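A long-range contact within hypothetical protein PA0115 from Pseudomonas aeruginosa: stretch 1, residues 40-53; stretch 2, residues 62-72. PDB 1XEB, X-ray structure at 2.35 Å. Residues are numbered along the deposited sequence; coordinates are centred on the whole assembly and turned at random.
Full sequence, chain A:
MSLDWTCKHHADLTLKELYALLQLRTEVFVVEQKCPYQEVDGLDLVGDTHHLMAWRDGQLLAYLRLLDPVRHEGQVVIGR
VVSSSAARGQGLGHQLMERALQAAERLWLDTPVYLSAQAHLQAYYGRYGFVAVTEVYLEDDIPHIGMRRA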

ATOM      1  N   VAL A  40       0.790  13.643  -0.210  1.00 22.32           N
ATOM      2  CA  VAL A  40       1.966  13.659  -1.084  1.00 21.29           C
ATOM      3  C   VAL A  40       3.158  13.788  -0.151  1.00 21.96           C
ATOM      4  O   VAL A  40       3.738  14.863  -0.006  1.00 18.86           O
ATOM      5  CB  VAL A  40       1.904  14.868  -2.026  1.00 21.03           C
ATOM      6  CG1 VAL A  40       2.981  14.768  -3.090  1.00 19.49           C
ATOM      7  CG2 VAL A  40       0.517  14.961  -2.629  1.00 17.00           C
ATOM      8  N   ASP A  41       3.520  12.668   0.464  1.00 22.50           N
ATOM      9  CA  ASP A  41       4.568  12.630   1.471  1.00 22.92           C
ATOM     10  C   ASP A  41       6.032  12.528   1.074  1.00 23.18           C
ATOM     11  O   ASP A  41       6.871  12.289   1.935  1.00 25.29           O
ATOM     12  CB  ASP A  41       4.244  11.524   2.495  1.00 22.31           C
ATOM     13  CG  ASP A  41       4.412  10.108   1.930  1.00 21.67           C
ATOM     14  OD1 ASP A  41       4.349   9.146   2.726  1.00 25.29           O
ATOM     15  OD2 ASP A  41       4.607   9.942   0.712  1.00 21.53           O
ATOM     16  N   GLY A  42       6.357  12.693  -0.202  1.00 23.98           N
ATOM     17  CA  GLY A  42       7.757  12.617  -0.601  1.00 21.73           C
ATOM     18  C   GLY A  42       8.417  11.245  -0.725  1.00 22.14           C
ATOM     19  O   GLY A  42       9.587  11.157  -1.109  1.00 22.49           O
ATOM     20  N   LEU A  43       7.708  10.162  -0.416  1.00 21.40           N
ATOM     21  CA  LEU A  43       8.330   8.837  -0.526  1.00 20.29           C
ATOM     22  C   LEU A  43       7.952   8.145  -1.827  1.00 20.56           C
ATOM     23  O   LEU A  43       8.352   6.993  -2.077  1.00 19.27           O
ATOM     24  CB  LEU A  43       7.917   7.960   0.652  1.00 20.28           C
ATOM     25  CG  LEU A  43       8.240   8.549   2.019  1.00 22.89           C
ATOM     26  CD1 LEU A  43       7.603   7.696   3.098  1.00 23.87           C
ATOM     27  CD2 LEU A  43       9.759   8.634   2.202  1.00 23.07           C
ATOM     28  N   ASP A  44       7.209   8.859  -2.667  1.00 20.78           N
ATOM     29  CA  ASP A  44       6.737   8.316  -3.930  1.00 21.60           C
ATOM     30  C   ASP A  44       7.730   8.254  -5.068  1.00 22.68           C
ATOM     31  O   ASP A  44       7.699   7.306  -5.845  1.00 23.72           O
ATOM     32  CB  ASP A  44       5.500   9.073  -4.397  1.00 24.23           C
ATOM     33  CG  ASP A  44       4.286   8.794  -3.537  1.00 26.41           C
ATOM     34  OD1 ASP A  44       3.791   9.722  -2.862  1.00 27.32           O
ATOM     35  OD2 ASP A  44       3.818   7.639  -3.535  1.00 30.52           O
ATOM     36  N   LEU A  45       8.610   9.244  -5.181  1.00 23.85           N
ATOM     37  CA  LEU A  45       9.587   9.249  -6.280  1.00 24.72           C
ATOM     38  C   LEU A  45      11.047   9.182  -5.818  1.00 24.47           C
ATOM     39  O   LEU A  45      11.874   9.974  -6.260  1.00 26.57           O
ATOM     40  CB  LEU A  45       9.401  10.501  -7.148  1.00 22.26           C
ATOM     41  CG  LEU A  45       7.971  10.956  -7.427  1.00 25.32           C
ATOM     42  CD1 LEU A  45       8.019  12.260  -8.238  1.00 24.21           C
ATOM     43  CD2 LEU A  45       7.197   9.863  -8.174  1.00 21.15           C
ATOM     44  N   VAL A  46      11.363   8.249  -4.931  1.00 25.15           N
ATOM     45  CA  VAL A  46      12.736   8.118  -4.446  1.00 24.53           C
ATOM     46  C   VAL A  46      13.156   6.662  -4.398  1.00 25.31           C
ATOM     47  O   VAL A  46      12.302   5.776  -4.374  1.00 24.83           O
ATOM     48  CB  VAL A  46      12.897   8.700  -3.027  1.00 24.32           C
ATOM     49  CG1 VAL A  46      12.698  10.216  -3.058  1.00 18.55           C
ATOM     50  CG2 VAL A  46      11.897   8.013  -2.074  1.00 24.92           C
ATOM     51  N   GLY A  47      14.472   6.437  -4.367  1.00 26.10           N
ATOM     52  CA  GLY A  47      15.029   5.096  -4.321  1.00 25.52           C
ATOM     53  C   GLY A  47      14.356   4.156  -5.302  1.00 27.06           C
ATOM     54  O   GLY A  47      14.308   4.429  -6.508  1.00 27.14           O
ATOM     55  N   ASP A  48      13.834   3.044  -4.791  1.00 26.14           N
ATOM     56  CA  ASP A  48      13.160   2.080  -5.639  1.00 27.62           C
ATOM     57  C   ASP A  48      11.681   1.898  -5.271  1.00 27.49           C
ATOM     58  O   ASP A  48      11.106   0.821  -5.453  1.00 27.92           O
ATOM     59  CB  ASP A  48      13.886   0.728  -5.603  1.00 29.82           C
ATOM     60  CG  ASP A  48      15.238   0.762  -6.326  1.00 32.33           C
ATOM     61  OD1 ASP A  48      15.305   1.248  -7.481  1.00 30.86           O
ATOM     62  OD2 ASP A  48      16.230   0.286  -5.736  1.00 31.82           O
ATOM     63  N   THR A  49      11.054   2.945  -4.759  1.00 24.29           N
ATOM     64  CA  THR A  49       9.652   2.816  -4.425  1.00 25.76           C
ATOM     65  C   THR A  49       8.862   2.290  -5.632  1.00 26.89           C
ATOM     66  O   THR A  49       8.962   2.834  -6.746  1.00 26.43           O
ATOM     67  CB  THR A  49       9.055   4.148  -4.030  1.00 24.23           C
ATOM     68  OG1 THR A  49       9.725   4.648  -2.878  1.00 24.15           O
ATOM     69  CG2 THR A  49       7.591   3.987  -3.728  1.00 25.06           C
ATOM     70  N   HIS A  50       8.088   1.227  -5.431  1.00 24.68           N
ATOM     71  CA  HIS A  50       7.280   0.716  -6.530  1.00 24.64           C
ATOM     72  C   HIS A  50       5.816   1.067  -6.327  1.00 24.38           C
ATOM     73  O   HIS A  50       5.406   1.444  -5.228  1.00 24.35           O
ATOM     74  CB  HIS A  50       7.457  -0.801  -6.693  1.00 24.51           C
ATOM     75  CG  HIS A  50       8.660  -1.175  -7.501  1.00 24.10           C
ATOM     76  ND1 HIS A  50       9.942  -0.870  -7.108  1.00 24.10           N
ATOM     77  CD2 HIS A  50       8.774  -1.789  -8.704  1.00 25.02           C
ATOM     78  CE1 HIS A  50      10.796  -1.277  -8.032  1.00 24.85           C
ATOM     79  NE2 HIS A  50      10.111  -1.837  -9.011  1.00 23.68           N
ATOM     80  N   HIS A  51       5.038   0.962  -7.402  1.00 23.67           N
ATOM     81  CA  HIS A  51       3.621   1.271  -7.349  1.00 23.23           C
ATOM     82  C   HIS A  51       2.797   0.171  -8.029  1.00 25.22           C
ATOM     83  O   HIS A  51       2.895  -0.045  -9.245  1.00 27.16           O
ATOM     84  CB  HIS A  51       3.374   2.630  -8.012  1.00 22.62           C
ATOM     85  CG  HIS A  51       4.158   3.748  -7.392  1.00 22.15           C
ATOM     86  ND1 HIS A  51       3.645   4.563  -6.403  1.00 20.69           N
ATOM     87  CD2 HIS A  51       5.445   4.139  -7.572  1.00 19.85           C
ATOM     88  CE1 HIS A  51       4.584   5.402  -5.999  1.00 20.75           C
ATOM     89  NE2 HIS A  51       5.686   5.164  -6.693  1.00 19.63           N
ATOM     90  N   LEU A  52       1.996  -0.531  -7.229  1.00 23.84           N
ATOM     91  CA  LEU A  52       1.149  -1.598  -7.730  1.00 24.70           C
ATOM     92  C   LEU A  52      -0.203  -0.997  -8.069  1.00 25.80           C
ATOM     93  O   LEU A  52      -0.827  -0.337  -7.243  1.00 25.85           O
ATOM     94  CB  LEU A  52       0.985  -2.694  -6.676  1.00 24.43           C
ATOM     95  CG  LEU A  52       0.094  -3.850  -7.128  1.00 24.16           C
ATOM     96  CD1 LEU A  52       0.817  -4.643  -8.202  1.00 22.27           C
ATOM     97  CD2 LEU A  52      -0.259  -4.734  -5.946  1.00 25.78           C
HETATM   98  N   MSE A  53      -0.653  -1.222  -9.292  1.00 27.80           N
HETATM   99  CA  MSE A  53      -1.915  -0.659  -9.742  1.00 29.05           C
HETATM  100  C   MSE A  53      -2.786  -1.678 -10.476  1.00 27.85           C
HETATM  101  O   MSE A  53      -2.287  -2.537 -11.196  1.00 27.32           O
HETATM  102  CB  MSE A  53      -1.647   0.528 -10.675  1.00 30.63           C
HETATM  103  CG  MSE A  53      -0.823   1.652 -10.071  1.00 36.05           C
HETATM  104 SE   MSE A  53      -0.147   2.925 -11.408  1.00 42.83          SE
HETATM  105  CE  MSE A  53      -1.715   4.003 -11.598  1.00 41.62           C
ATOM    106  N   ALA A  62      -7.618  -0.009  -7.687  1.00 29.39           N
ATOM    107  CA  ALA A  62      -6.894  -0.456  -6.511  1.00 28.56           C
ATOM    108  C   ALA A  62      -5.442  -0.074  -6.649  1.00 27.96           C
ATOM    109  O   ALA A  62      -4.889  -0.074  -7.762  1.00 27.13           O
ATOM    110  CB  ALA A  62      -7.019  -1.970  -6.339  1.00 26.36           C
ATOM    111  N   TYR A  63      -4.830   0.227  -5.505  1.00 25.20           N
ATOM    112  CA  TYR A  63      -3.441   0.633  -5.458  1.00 23.91           C
ATOM    113  C   TYR A  63      -2.781   0.327  -4.124  1.00 22.89           C
ATOM    114  O   TYR A  63      -3.441   0.208  -3.096  1.00 20.48           O
ATOM    115  CB  TYR A  63      -3.364   2.142  -5.699  1.00 25.38           C
ATOM    116  CG  TYR A  63      -2.013   2.757  -5.421  1.00 25.23           C
ATOM    117  CD1 TYR A  63      -1.054   2.863  -6.425  1.00 24.17           C
ATOM    118  CD2 TYR A  63      -1.686   3.208  -4.149  1.00 23.38           C
ATOM    119  CE1 TYR A  63       0.201   3.406  -6.165  1.00 25.80           C
ATOM    120  CE2 TYR A  63      -0.435   3.743  -3.876  1.00 26.10           C
ATOM    121  CZ  TYR A  63       0.506   3.845  -4.887  1.00 26.55           C
ATOM    122  OH  TYR A  63       1.741   4.407  -4.627  1.00 28.48           O
ATOM    123  N   LEU A  64      -1.468   0.164  -4.170  1.00 21.76           N
ATOM    124  CA  LEU A  64      -0.668  -0.008  -2.973  1.00 24.06           C
ATOM    125  C   LEU A  64       0.775   0.354  -3.346  1.00 24.74           C
ATOM    126  O   LEU A  64       1.218   0.181  -4.492  1.00 23.27           O
ATOM    127  CB  LEU A  64      -0.780  -1.422  -2.373  1.00 23.81           C
ATOM    128  CG  LEU A  64       0.003  -2.639  -2.853  1.00 27.39           C
ATOM    129  CD1 LEU A  64       1.513  -2.439  -2.675  1.00 26.57           C
ATOM    130  CD2 LEU A  64      -0.472  -3.838  -2.043  1.00 27.92           C
ATOM    131  N   ARG A  65       1.486   0.890  -2.366  1.00 24.22           N
ATOM    132  CA  ARG A  65       2.857   1.318  -2.555  1.00 23.10           C
ATOM    133  C   ARG A  65       3.862   0.445  -1.802  1.00 22.31           C
ATOM    134  O   ARG A  65       3.616   0.008  -0.670  1.00 19.32           O
ATOM    135  CB  ARG A  65       2.993   2.771  -2.094  1.00 22.85           C
ATOM    136  CG  ARG A  65       4.394   3.330  -2.203  1.00 23.75           C
ATOM    137  CD  ARG A  65       4.436   4.780  -1.760  1.00 22.90           C
ATOM    138  NE  ARG A  65       4.173   4.940  -0.330  1.00 18.54           N
ATOM    139  CZ  ARG A  65       4.186   6.114   0.294  1.00 21.13           C
ATOM    140  NH1 ARG A  65       4.445   7.228  -0.392  1.00 17.47           N
ATOM    141  NH2 ARG A  65       3.944   6.179   1.602  1.00 18.96           N
ATOM    142  N   LEU A  66       4.996   0.208  -2.453  1.00 21.57           N
ATOM    143  CA  LEU A  66       6.078  -0.567  -1.885  1.00 23.61           C
ATOM    144  C   LEU A  66       7.337   0.310  -1.727  1.00 24.12           C
ATOM    145  O   LEU A  66       7.873   0.824  -2.710  1.00 24.93           O
ATOM    146  CB  LEU A  66       6.373  -1.774  -2.791  1.00 21.50           C
ATOM    147  CG  LEU A  66       5.211  -2.769  -2.853  1.00 23.88           C
ATOM    148  CD1 LEU A  66       5.099  -3.403  -4.225  1.00 23.51           C
ATOM    149  CD2 LEU A  66       5.406  -3.813  -1.804  1.00 22.91           C
ATOM    150  N   LEU A  67       7.799   0.491  -0.492  1.00 24.72           N
ATOM    151  CA  LEU A  67       9.015   1.270  -0.243  1.00 25.40           C
ATOM    152  C   LEU A  67      10.200   0.292  -0.145  1.00 25.78           C
ATOM    153  O   LEU A  67      10.094  -0.737   0.532  1.00 26.44           O
ATOM    154  CB  LEU A  67       8.871   2.066   1.056  1.00 24.62           C
ATOM    155  CG  LEU A  67       7.911   3.265   1.091  1.00 25.24           C
ATOM    156  CD1 LEU A  67       6.605   2.896   0.454  1.00 29.03           C
ATOM    157  CD2 LEU A  67       7.682   3.715   2.531  1.00 23.36           C
ATOM    158  N   ASP A  68      11.315   0.598  -0.814  1.00 25.19           N
ATOM    159  CA  ASP A  68      12.482  -0.292  -0.794  1.00 24.90           C
ATOM    160  C   ASP A  68      13.177  -0.380   0.560  1.00 26.55           C
ATOM    161  O   ASP A  68      13.198   0.581   1.336  1.00 25.02           O
ATOM    162  CB  ASP A  68      13.515   0.088  -1.873  1.00 25.39           C
ATOM    163  CG  ASP A  68      14.252   1.378  -1.573  1.00 26.21           C
ATOM    164  OD1 ASP A  68      13.913   2.397  -2.206  1.00 30.23           O
ATOM    165  OD2 ASP A  68      15.170   1.381  -0.715  1.00 27.69           O
ATOM    166  N   PRO A  69      13.781  -1.543   0.844  1.00 27.21           N
ATOM    167  CA  PRO A  69      14.486  -1.839   2.088  1.00 27.89           C
ATOM    168  C   PRO A  69      15.729  -1.039   2.471  1.00 28.45           C
ATOM    169  O   PRO A  69      15.902  -0.739   3.657  1.00 27.81           O
ATOM    170  CB  PRO A  69      14.743  -3.345   1.979  1.00 28.20           C
ATOM    171  CG  PRO A  69      14.905  -3.551   0.525  1.00 29.51           C
ATOM    172  CD  PRO A  69      13.801  -2.711  -0.055  1.00 28.26           C
ATOM    173  N   VAL A  70      16.598  -0.676   1.525  1.00 28.50           N
ATOM    174  CA  VAL A  70      17.774   0.086   1.947  1.00 26.56           C
ATOM    175  C   VAL A  70      17.356   1.441   2.529  1.00 26.90           C
ATOM    176  O   VAL A  70      17.999   1.951   3.439  1.00 23.77           O
ATOM    177  CB  VAL A  70      18.805   0.295   0.805  1.00 27.92           C
ATOM    178  CG1 VAL A  70      18.626  -0.765  -0.259  1.00 26.52           C
ATOM    179  CG2 VAL A  70      18.730   1.710   0.254  1.00 29.00           C
ATOM    180  N   ARG A  71      16.263   2.013   2.021  1.00 26.70           N
ATOM    181  CA  ARG A  71      15.779   3.291   2.537  1.00 25.58           C
ATOM    182  C   ARG A  71      14.910   3.127   3.781  1.00 25.43           C
ATOM    183  O   ARG A  71      14.503   4.111   4.401  1.00 24.87           O
ATOM    184  CB  ARG A  71      15.004   4.044   1.457  1.00 29.10           C
ATOM    185  CG  ARG A  71      15.789   5.206   0.870  1.00 31.74           C
ATOM    186  CD  ARG A  71      15.472   5.433  -0.582  1.00 34.61           C
ATOM    187  NE  ARG A  71      16.189   6.597  -1.105  1.00 40.04           N
ATOM    188  CZ  ARG A  71      15.997   7.850  -0.696  1.00 41.54           C
ATOM    189  NH1 ARG A  71      16.699   8.836  -1.235  1.00 44.55           N
ATOM    190  NH2 ARG A  71      15.102   8.128   0.245  1.00 41.29           N
ATOM    191  N   HIS A  72      14.648   1.879   4.165  1.00 25.26           N
ATOM    192  CA  HIS A  72      13.830   1.614   5.339  1.00 24.69           C
ATOM    193  C   HIS A  72      14.371   0.531   6.276  1.00 25.03           C
ATOM    194  O   HIS A  72      13.755  -0.514   6.501  1.00 24.16           O
ATOM    195  CB  HIS A  72      12.403   1.321   4.871  1.00 25.83           C
ATOM    196  CG  HIS A  72      11.795   2.474   4.137  1.00 25.82           C
ATOM    197  ND1 HIS A  72      11.391   3.622   4.781  1.00 25.06           N
ATOM    198  CD2 HIS A  72      11.673   2.724   2.811  1.00 25.92           C
ATOM    199  CE1 HIS A  72      11.057   4.531   3.884  1.00 26.25           C
ATOM    200  NE2 HIS A  72      11.221   4.011   2.680  1.00 25.51           N
TER

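The charged contacts centre on the guanidinium of Arg65, which forms a two-pronged salt bridge with Asp41: NH1 lies 2.9 Å from Asp41 OD2 and NH2 lies 3.2 Å from Asp41 OD1, with N-H...O angles of 170° and 166°. Both carboxylate oxygens thus meet the edge of the guanidinium nearly in line with its N-H bonds. Asp44 adds a second salt bridge, Arg65 NH1 to Asp44 OD2 at 3.2 Å, although its 146° angle makes this hydrogen bond weak. Leu43 CB covers one face of the same group, 3.7 Å from Arg65 NH1.

Another carboxylate, that of Asp68, serves the backbone of the other stretch: its OD1 accepts from Asp48 N at 2.7 Å and 172°, at the type II' turn from Val46 to Thr49. Gly47 suits this turn, since its phi is positive and a CB there would clash with Asp68 OD1 and Arg71 CD.

Beyond the turn, strands 50-53 and 62-67 run antiparallel, their directions 161° apart. His50 and Leu66 form one hydrogen-bonded pair (His50 N to Leu66 O, 2.8 Å; Leu66 N to His50 O, 3.1 Å), and Leu52 and Leu64 the next (Leu52 N to Leu64 O, 2.9 Å; Leu64 N to Leu52 O, 3.2 Å). His51-Arg65 and Met53-Tyr63 are the non-hydrogen-bonded pairs between and beyond them.

This alternation sorts the side chains. On the face carrying His51, Met53, Tyr63 and Arg65, a diagonal hydrogen bond joins His51 ND1 to Tyr63 OH at 2.6 Å. The rings meet rim to rim, with centroids 5.8 Å apart, so this is no stack. Selenomethionine Met53 places CG 3.8 Å from Tyr63 CD1, at the ring edge. On the other face, Leu52 CD2 packs 3.7 Å from Leu64 CG. From the loop before the strand, Leu43 CD1 reaches Leu67 CD2, at the end of strand 62-67, at 4.0 Å, a contact on the same side as Arg65 and separate from the Leu52-Leu64 packing.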